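Local structure of CofB (Escherichia coli, 4QS4) at residues D149-F154 with G228-I233; T65-N70 with A144-D149; T202-K207 with G219-T224. The protein is a minor pilin with a type IV pilin fold that initiates assembly of the CFA/III pilus in enterotoxigenic E. coli. All coordinates share one frame; numbering follows the deposited sequence.

Interaction 1: D149-F154 with G228-I233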
loop_
_atom_site.group_PDB
_atom_site.type_symbol
_atom_site.label_atom_id
_atom_site.label_comp_id
_atom_site.label_asym_id
_atom_site.label_seq_id
_atom_site.Cartn_x
_atom_site.Cartn_y
_atom_site.Cartn_z
ATOM N N ASP A 149 -29.402 15.934 13.327
ATOM C CA ASP A 149 -30.023 15.094 14.344
ATOM C C ASP A 149 -30.822 13.975 13.703
ATOM O O ASP A 149 -31.630 14.217 12.804
ATOM C CB ASP A 149 -30.951 15.911 15.246
ATOM C CG ASP A 149 -30.215 16.942 16.074
ATOM O OD1 ASP A 149 -28.991 16.792 16.311
ATOM O OD2 ASP A 149 -30.884 17.909 16.502
ATOM N N PHE A 150 -30.592 12.751 14.170
ATOM C CA PHE A 150 -31.358 11.596 13.734
ATOM C C PHE A 150 -32.225 11.117 14.878
ATOM O O PHE A 150 -31.719 10.771 15.940
ATOM C CB PHE A 150 -30.426 10.476 13.285
ATOM C CG PHE A 150 -29.624 10.831 12.076
ATOM C CD1 PHE A 150 -30.089 10.525 10.805
ATOM C CD2 PHE A 150 -28.414 11.495 12.209
ATOM C CE1 PHE A 150 -29.343 10.859 9.680
ATOM C CE2 PHE A 150 -27.671 11.835 11.092
ATOM C CZ PHE A 150 -28.136 11.519 9.830
ATOM N N ILE A 151 -33.530 11.123 14.654
ATOM C CA ILE A 151 -34.481 10.653 15.647
ATOM C C ILE A 151 -34.788 9.194 15.339
ATOM O O ILE A 151 -35.334 8.879 14.280
ATOM C CB ILE A 151 -35.773 11.488 15.650
ATOM C CG1 ILE A 151 -35.495 12.900 16.203
ATOM C CG2 ILE A 151 -36.844 10.797 16.492
ATOM C CD1 ILE A 151 -34.747 13.819 15.256
ATOM N N LEU A 152 -34.404 8.320 16.259
ATOM C CA LEU A 152 -34.641 6.896 16.120
ATOM C C LEU A 152 -35.880 6.504 16.907
ATOM O O LEU A 152 -35.919 6.674 18.121
ATOM C CB LEU A 152 -33.435 6.116 16.632
ATOM C CG LEU A 152 -32.122 6.440 15.926
ATOM C CD1 LEU A 152 -31.030 5.495 16.389
ATOM C CD2 LEU A 152 -32.286 6.374 14.415
ATOM N N THR A 153 -36.896 6.010 16.206
ATOM C CA THR A 153 -38.122 5.547 16.846
ATOM C C THR A 153 -37.929 4.124 17.355
ATOM O O THR A 153 -37.346 3.281 16.666
ATOM C CB THR A 153 -39.337 5.604 15.892
ATOM O OG1 THR A 153 -40.541 5.364 16.632
ATOM C CG2 THR A 153 -39.227 4.574 14.761
ATOM N N PHE A 154 -38.409 3.864 18.566
ATOM C CA PHE A 154 -38.353 2.528 19.143
ATOM C C PHE A 154 -39.755 1.928 19.172
ATOM O O PHE A 154 -40.626 2.403 19.900
ATOM C CB PHE A 154 -37.757 2.553 20.549
ATOM C CG PHE A 154 -37.547 1.185 21.130
ATOM C CD1 PHE A 154 -36.482 0.401 20.715
ATOM C CD2 PHE A 154 -38.425 0.670 22.080
ATOM C CE1 PHE A 154 -36.286 -0.870 21.238
ATOM C CE2 PHE A 154 -38.236 -0.600 22.609
ATOM C CZ PHE A 154 -37.164 -1.371 22.187
ATOM N N GLY A 228 -37.820 7.384 22.098
ATOM C CA GLY A 228 -36.823 7.255 21.046
ATOM C C GLY A 228 -35.511 7.865 21.488
ATOM O O GLY A 228 -35.384 8.333 22.626
ATOM N N LEU A 229 -34.534 7.842 20.585
ATOM C CA LEU A 229 -33.238 8.457 20.808
ATOM C C LEU A 229 -33.001 9.487 19.723
ATOM O O LEU A 229 -33.326 9.251 18.561
ATOM C CB LEU A 229 -32.125 7.416 20.732
ATOM C CG LEU A 229 -32.051 6.355 21.825
ATOM C CD1 LEU A 229 -31.040 5.291 21.429
ATOM C CD2 LEU A 229 -31.680 6.981 23.160
ATOM N N ARG A 230 -32.427 10.621 20.099
ATOM C CA ARG A 230 -31.966 11.596 19.127
ATOM C C ARG A 230 -30.453 11.580 19.140
ATOM O O ARG A 230 -29.834 11.918 20.150
ATOM C CB ARG A 230 -32.490 13.002 19.428
ATOM C CG ARG A 230 -32.124 14.009 18.348
ATOM C CD ARG A 230 -32.531 15.424 18.721
ATOM N NE ARG A 230 -31.759 15.935 19.850
ATOM C CZ ARG A 230 -31.869 17.163 20.346
ATOM N NH1 ARG A 230 -32.720 18.031 19.810
ATOM N NH2 ARG A 230 -31.123 17.526 21.387
ATOM N N LEU A 231 -29.870 11.153 18.022
ATOM C CA LEU A 231 -28.424 11.127 17.846
ATOM C C LEU A 231 -27.988 12.369 17.079
ATOM O O LEU A 231 -28.412 12.580 15.946
ATOM C CB LEU A 231 -28.006 9.883 17.064
ATOM C CG LEU A 231 -28.430 8.533 17.634
ATOM C CD1 LEU A 231 -28.002 7.418 16.691
ATOM C CD2 LEU A 231 -27.848 8.325 19.023
ATOM N N SER A 232 -27.148 13.187 17.705
ATOM C CA SER A 232 -26.660 14.418 17.090
ATOM C C SER A 232 -25.281 14.173 16.516
ATOM O O SER A 232 -24.414 13.599 17.183
ATOM C CB SER A 232 -26.607 15.552 18.115
ATOM O OG SER A 232 -27.915 15.946 18.493
ATOM N N ILE A 233 -25.085 14.591 15.270
ATOM C CA ILE A 233 -23.790 14.449 14.620
ATOM C C ILE A 233 -23.335 15.797 14.064
ATOM O O ILE A 233 -24.119 16.546 13.483
ATOM C CB ILE A 233 -23.834 13.338 13.558
ATOM C CG1 ILE A 233 -24.161 12.016 14.261
ATOM C CG2 ILE A 233 -22.496 13.222 12.835
ATOM C CD1 ILE A 233 -24.430 10.862 13.346
HETATM O O HOH W 1 -33.593 18.176 16.861
#
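D149 and S232 face each other at one end of an antiparallel strand pair, and the side chain of D149 reaches across it. Its CB lies 3.8 Å from R230 CG, its CG lies 3.5 Å from S232 OG, and the two oxygens then part. OD1 accepts from S232 OG at 2.6 Å, the hydroxyl approaching from above the carboxylate plane, 51° out of it, while OD2 packs near R230 CD over one face of the R230 guanidinium. At 3.8 Å from R230 NH1 and well off the guanidinium plane, OD2 feels the charge of R230 but receives no N-H from it; its direct N-H partner is R147 NH2. A water lies within hydrogen-bonding reach of OD2 and accepts from R230 NH1, linking the two groups. R230 NH2 is hydrogen-bonded to L69 O.

The backbone evidence for the pairing is regular. F150 and L231 form one hydrogen-bonded pair, F150 N to L231 O being 2.8 Å and nearly straight at 171°. L152 and L229 form the next, with L152 N 2.7 Å from L229 O. Non-hydrogen-bonded pairs alternate with them, and I151 CA makes a C-H...O contact with L229 O.

On the face carrying F150, L152, L229 and L231, contacts are apolar: L152 CD1 meets L231 CD1 at 3.6 Å, and F150 CE2 lies 4.1 Å from I233 CD1.

That face turns to the N-terminal helix 9-32, where F150 touches I24 and I27 and I233 touches I24 and V28, the helix-on-sheet packing of the type IV pilin fold. Within the sheet, strand 145-154 is flanked by 127-136 on its other side and strand 226-233 by 185-191, which puts this pair in the middle of the sheet.

Interaction 2: T65-N70 with A144-D149. With SO4 (sulfate ion), chain F.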
loop_
_atom_site.group_PDB
_atom_site.type_symbol
_atom_site.label_atom_id
_atom_site.label_comp_id
_atom_site.label_asym_id
_atom_site.label_seq_id
_atom_site.Cartn_x
_atom_site.Cartn_y
_atom_site.Cartn_z
ATOM N N THR A 65 -34.259 25.082 13.524
ATOM C CA THR A 65 -33.530 26.237 14.054
ATOM C C THR A 65 -33.082 26.038 15.500
ATOM O O THR A 65 -32.647 26.993 16.155
ATOM C CB THR A 65 -34.400 27.503 13.958
ATOM O OG1 THR A 65 -35.650 27.278 14.611
ATOM C CG2 THR A 65 -34.663 27.848 12.492
ATOM N N ASN A 66 -33.168 24.802 15.988
ATOM C CA ASN A 66 -32.811 24.508 17.371
ATOM C C ASN A 66 -31.319 24.298 17.507
ATOM O O ASN A 66 -30.855 23.175 17.681
ATOM C CB ASN A 66 -33.599 23.307 17.928
ATOM C CG ASN A 66 -33.496 22.074 17.059
ATOM O OD1 ASN A 66 -33.632 22.152 15.840
ATOM N ND2 ASN A 66 -33.258 20.930 17.684
ATOM N N LYS A 67 -30.567 25.396 17.412
ATOM C CA LYS A 67 -29.100 25.368 17.562
ATOM C C LYS A 67 -28.689 24.866 18.952
ATOM O O LYS A 67 -27.689 24.171 19.111
ATOM C CB LYS A 67 -28.516 26.767 17.360
ATOM C CG LYS A 67 -28.639 27.319 15.947
ATOM C CD LYS A 67 -28.601 28.842 15.978
ATOM C CE LYS A 67 -28.165 29.433 14.652
ATOM N NZ LYS A 67 -26.704 29.246 14.439
ATOM N N ASP A 68 -29.468 25.250 19.949
ATOM C CA ASP A 68 -29.275 24.795 21.321
ATOM C C ASP A 68 -29.852 23.383 21.444
ATOM O O ASP A 68 -31.024 23.157 21.127
ATOM C CB ASP A 68 -29.968 25.775 22.281
ATOM C CG ASP A 68 -29.849 25.377 23.749
ATOM O OD1 ASP A 68 -29.084 24.451 24.093
ATOM O OD2 ASP A 68 -30.551 26.013 24.567
ATOM N N LEU A 69 -29.019 22.448 21.894
ATOM C CA LEU A 69 -29.419 21.053 22.112
ATOM C C LEU A 69 -30.615 20.904 23.048
ATOM O O LEU A 69 -31.344 19.921 22.959
ATOM C CB LEU A 69 -28.255 20.235 22.698
ATOM C CG LEU A 69 -27.118 19.732 21.806
ATOM C CD1 LEU A 69 -27.643 18.811 20.720
ATOM C CD2 LEU A 69 -26.328 20.884 21.203
ATOM N N ASN A 70 -30.788 21.854 23.964
ATOM C CA ASN A 70 -31.859 21.795 24.959
ATOM C C ASN A 70 -33.146 22.520 24.562
ATOM O O ASN A 70 -34.136 22.424 25.271
ATOM C CB ASN A 70 -31.366 22.351 26.302
ATOM C CG ASN A 70 -30.294 21.483 26.932
ATOM O OD1 ASN A 70 -30.221 20.282 26.689
ATOM N ND2 ASN A 70 -29.465 22.092 27.758
ATOM N N ALA A 144 -26.138 26.848 5.501
ATOM C CA ALA A 144 -25.219 25.809 5.936
ATOM C C ALA A 144 -25.826 25.076 7.143
ATOM O O ALA A 144 -26.663 25.626 7.866
ATOM C CB ALA A 144 -23.858 26.405 6.298
ATOM N N ILE A 145 -25.401 23.835 7.337
ATOM C CA ILE A 145 -25.961 22.960 8.366
ATOM C C ILE A 145 -24.920 22.708 9.447
ATOM O O ILE A 145 -23.838 22.179 9.189
ATOM C CB ILE A 145 -26.445 21.626 7.771
ATOM C CG1 ILE A 145 -27.609 21.884 6.817
ATOM C CG2 ILE A 145 -26.843 20.645 8.879
ATOM C CD1 ILE A 145 -27.880 20.751 5.849
ATOM N N GLU A 146 -25.293 23.080 10.658
ATOM C CA GLU A 146 -24.408 23.113 11.809
ATOM C C GLU A 146 -24.442 21.795 12.577
ATOM O O GLU A 146 -23.498 21.448 13.285
ATOM C CB GLU A 146 -24.908 24.240 12.697
ATOM C CG GLU A 146 -24.144 24.515 13.959
ATOM C CD GLU A 146 -24.862 25.569 14.756
ATOM O OE1 GLU A 146 -24.957 26.699 14.240
ATOM O OE2 GLU A 146 -25.365 25.257 15.859
ATOM N N ARG A 147 -25.546 21.067 12.442
ATOM C CA ARG A 147 -25.725 19.809 13.158
ATOM C C ARG A 147 -26.793 18.982 12.457
ATOM O O ARG A 147 -27.742 19.528 11.893
ATOM C CB ARG A 147 -26.139 20.096 14.608
ATOM C CG ARG A 147 -25.961 18.926 15.552
ATOM C CD ARG A 147 -26.349 19.289 16.973
ATOM N NE ARG A 147 -27.803 19.370 17.141
ATOM C CZ ARG A 147 -28.494 20.448 17.508
ATOM N NH1 ARG A 147 -27.894 21.603 17.777
ATOM N NH2 ARG A 147 -29.822 20.363 17.617
ATOM N N VAL A 148 -26.623 17.668 12.478
ATOM C CA VAL A 148 -27.608 16.756 11.917
ATOM C C VAL A 148 -28.104 15.844 13.030
ATOM O O VAL A 148 -27.322 15.085 13.612
ATOM C CB VAL A 148 -27.021 15.920 10.768
ATOM C CG1 VAL A 148 -28.087 15.009 10.157
ATOM C CG2 VAL A 148 -26.421 16.836 9.707
ATOM N N ASP A 149 -29.402 15.934 13.327
ATOM C CA ASP A 149 -30.023 15.094 14.344
ATOM C C ASP A 149 -30.822 13.975 13.703
ATOM O O ASP A 149 -31.630 14.217 12.804
ATOM C CB ASP A 149 -30.951 15.911 15.246
ATOM C CG ASP A 149 -30.215 16.942 16.074
ATOM O OD1 ASP A 149 -28.991 16.792 16.311
ATOM O OD2 ASP A 149 -30.884 17.909 16.502
HETATM S S SO4 F . -32.117 27.777 19.669
HETATM O O1 SO4 F . -32.038 28.485 20.970
HETATM O O2 SO4 F . -33.533 27.714 19.233
HETATM O O3 SO4 F . -31.295 28.517 18.686
HETATM O O4 SO4 F . -31.597 26.411 19.800
HETATM O O HOH W 1 -33.593 18.176 16.861
#
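Backbone carbonyls of N66 and K67 receive the guanidinium of R147, and these hydrogen bonds are the main polar link. R147 NH2 donates to N66 O at 3.0 Å, nearly in line with the carbonyl bond; R147 NH1 adds weak bonds to K67 O and N66 O. The bend at chi3 (75°) swings the guanidinium so that its edge meets the two carbonyls. N66 ND2 donates to the water that lies beside D149, and N66 OD1 bonds to T64 OG1.

Two ion pairs differ in kind. R147 also grips D149 side-on within its own strand, NE to OD1 at 3.0 Å and NH2 to OD2 at 2.9 Å, both close to the guanidinium plane. Nearer the surface, K67 NZ lies 3.1 Å from E146 OE1, on the syn lone pair of that oxygen, and also bonds to T137 O, its stronger partner.

The apolar part is L69, whose CD1 sits over the centre of the guanidinium, 3.6 Å above its plane.

A buried arginine thus has its charge met by a carboxylate and by two carbonyl oxygens, and its flat head is held in position at the edge and over one face. This ties an irregular loop to the sheet and probably favours a charged D149.

Interaction 3: T202-K207 with G219-T224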
loop_
_atom_site.group_PDB
_atom_site.type_symbol
_atom_site.label_atom_id
_atom_site.label_comp_id
_atom_site.label_asym_id
_atom_site.label_seq_id
_atom_site.Cartn_x
_atom_site.Cartn_y
_atom_site.Cartn_z
ATOM N N THR A 202 -37.457 14.554 26.064
ATOM C CA THR A 202 -37.917 14.075 27.358
ATOM C C THR A 202 -37.257 14.948 28.419
ATOM O O THR A 202 -36.088 15.300 28.288
ATOM C CB THR A 202 -37.570 12.582 27.557
ATOM O OG1 THR A 202 -38.326 11.793 26.620
ATOM C CG2 THR A 202 -37.894 12.128 28.970
ATOM N N THR A 203 -38.011 15.329 29.444
ATOM C CA THR A 203 -37.477 16.187 30.505
ATOM C C THR A 203 -37.654 15.550 31.871
ATOM O O THR A 203 -38.620 14.820 32.093
ATOM C CB THR A 203 -38.153 17.576 30.511
ATOM O OG1 THR A 203 -39.566 17.433 30.684
ATOM C CG2 THR A 203 -37.869 18.314 29.202
ATOM N N ILE A 204 -36.701 15.810 32.765
ATOM C CA ILE A 204 -36.846 15.509 34.196
ATOM C C ILE A 204 -36.854 16.856 34.906
ATOM O O ILE A 204 -35.861 17.582 34.854
ATOM C CB ILE A 204 -35.677 14.652 34.750
ATOM C CG1 ILE A 204 -35.537 13.336 33.975
ATOM C CG2 ILE A 204 -35.867 14.372 36.243
ATOM C CD1 ILE A 204 -36.723 12.405 34.101
ATOM N N SER A 205 -37.976 17.200 35.539
ATOM C CA SER A 205 -38.140 18.505 36.186
ATOM C C SER A 205 -37.712 19.652 35.262
ATOM O O SER A 205 -36.926 20.517 35.643
ATOM C CB SER A 205 -37.348 18.550 37.496
ATOM O OG SER A 205 -37.792 17.541 38.385
ATOM N N GLY A 206 -38.202 19.621 34.025
ATOM C CA GLY A 206 -37.917 20.672 33.056
ATOM C C GLY A 206 -36.591 20.583 32.324
ATOM O O GLY A 206 -36.401 21.292 31.338
ATOM N N LYS A 207 -35.675 19.729 32.785
ATOM C CA LYS A 207 -34.349 19.609 32.167
ATOM C C LYS A 207 -34.337 18.467 31.146
ATOM O O LYS A 207 -34.652 17.332 31.496
ATOM C CB LYS A 207 -33.269 19.367 33.232
ATOM C CG LYS A 207 -31.846 19.433 32.679
ATOM C CD LYS A 207 -30.778 19.222 33.752
ATOM C CE LYS A 207 -29.406 19.071 33.101
ATOM N NZ LYS A 207 -28.294 18.984 34.091
ATOM N N GLY A 219 -37.060 5.632 36.766
ATOM C CA GLY A 219 -38.268 5.378 37.550
ATOM C C GLY A 219 -39.370 6.408 37.368
ATOM O O GLY A 219 -40.544 6.052 37.272
ATOM N N SER A 220 -38.995 7.684 37.303
ATOM C CA SER A 220 -39.965 8.781 37.248
ATOM C C SER A 220 -40.321 9.176 35.817
ATOM O O SER A 220 -40.263 10.355 35.468
ATOM C CB SER A 220 -39.413 10.001 37.992
ATOM O OG SER A 220 -38.331 10.578 37.281
ATOM N N LEU A 221 -40.696 8.196 34.994
ATOM C CA LEU A 221 -41.075 8.455 33.606
ATOM C C LEU A 221 -42.280 7.622 33.174
ATOM O O LEU A 221 -42.370 6.432 33.481
ATOM C CB LEU A 221 -39.900 8.182 32.667
ATOM C CG LEU A 221 -38.758 9.200 32.669
ATOM C CD1 LEU A 221 -37.615 8.692 31.806
ATOM C CD2 LEU A 221 -39.234 10.564 32.187
ATOM N N ASP A 222 -43.192 8.265 32.444
ATOM C CA ASP A 222 -44.450 7.647 32.014
ATOM C C ASP A 222 -44.189 6.473 31.066
ATOM O O ASP A 222 -43.659 6.655 29.970
ATOM C CB ASP A 222 -45.337 8.699 31.333
ATOM C CG ASP A 222 -46.717 8.173 30.967
ATOM O OD1 ASP A 222 -46.887 6.945 30.805
ATOM O OD2 ASP A 222 -47.636 9.004 30.823
ATOM N N LYS A 223 -44.596 5.279 31.492
ATOM C CA LYS A 223 -44.269 4.040 30.785
ATOM C C LYS A 223 -45.153 3.788 29.563
ATOM O O LYS A 223 -44.791 2.994 28.696
ATOM C CB LYS A 223 -44.363 2.841 31.739
ATOM C CG LYS A 223 -43.517 2.975 33.002
ATOM C CD LYS A 223 -43.672 1.783 33.942
ATOM C CE LYS A 223 -43.088 0.502 33.363
ATOM N NZ LYS A 223 -41.678 0.660 32.903
ATOM N N THR A 224 -46.305 4.455 29.492
ATOM C CA THR A 224 -47.227 4.281 28.364
ATOM C C THR A 224 -46.731 4.983 27.104
ATOM O O THR A 224 -46.945 4.489 25.997
ATOM C CB THR A 224 -48.642 4.810 28.678
ATOM O OG1 THR A 224 -48.578 6.205 29.006
ATOM C CG2 THR A 224 -49.267 4.037 29.837
#
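The delta methyl of I204 and the CD2 branch of L221 form the hub of this surface contact, 3.7 Å apart, their side chains crossing at about a right angle. In I204 a turn at chi2 (-64°) folds CD1 toward the loop 219-224, where it also comes within 4.0 Å of S220 OG. L221 takes a more stretched form: with chi2 at 174°, one branch continues the chain, while CD2 is the methyl that touches both partners. The second partner is T202, which meets L221 tip to tip, CG2 to CD2 at 3.8 Å. While T202 CG2 points to L221, its OG1 bonds instead to E190 OE1. Y227 and L209 also pack on both T202 and L221, so the apolar patch continues beyond the two segments.

Each segment is shaped by local bonds. I204 and K207 exchange backbone hydrogen bonds across a type I' turn, with S205 and G206 at positive phi, and D222 OD1 accepts T224 N in an Asx turn. The arrangement is that of a beta hairpin, strands 200-204 and 207-208 joined by a type I' turn, with the connecting loop to strand 226-233 laid against it at the edge of the pilin sheet.

How the interactions relate
From the N terminus, the chain passes through helix 9-32 and reaches loop 65-70, which interaction 2 joins to the start of strand 145-154, closing a loop of 73 intervening residues. D149 ends that contact and opens interaction 1, where the same strand pairs with 226-233 after another 73 residues. The two loops follow in series with one residue in common, and they meet: I233 N is 2.8 Å from V148 O, a probable hydrogen bond. Interaction 3 closes a short loop wholly within the span of interaction 1, about 17 Å from it between centres. Interactions 1 and 2 join loop 65-70 to the middle strands; interaction 3 separately joins the 200-208 edge hairpin to the loop before strand 226-233.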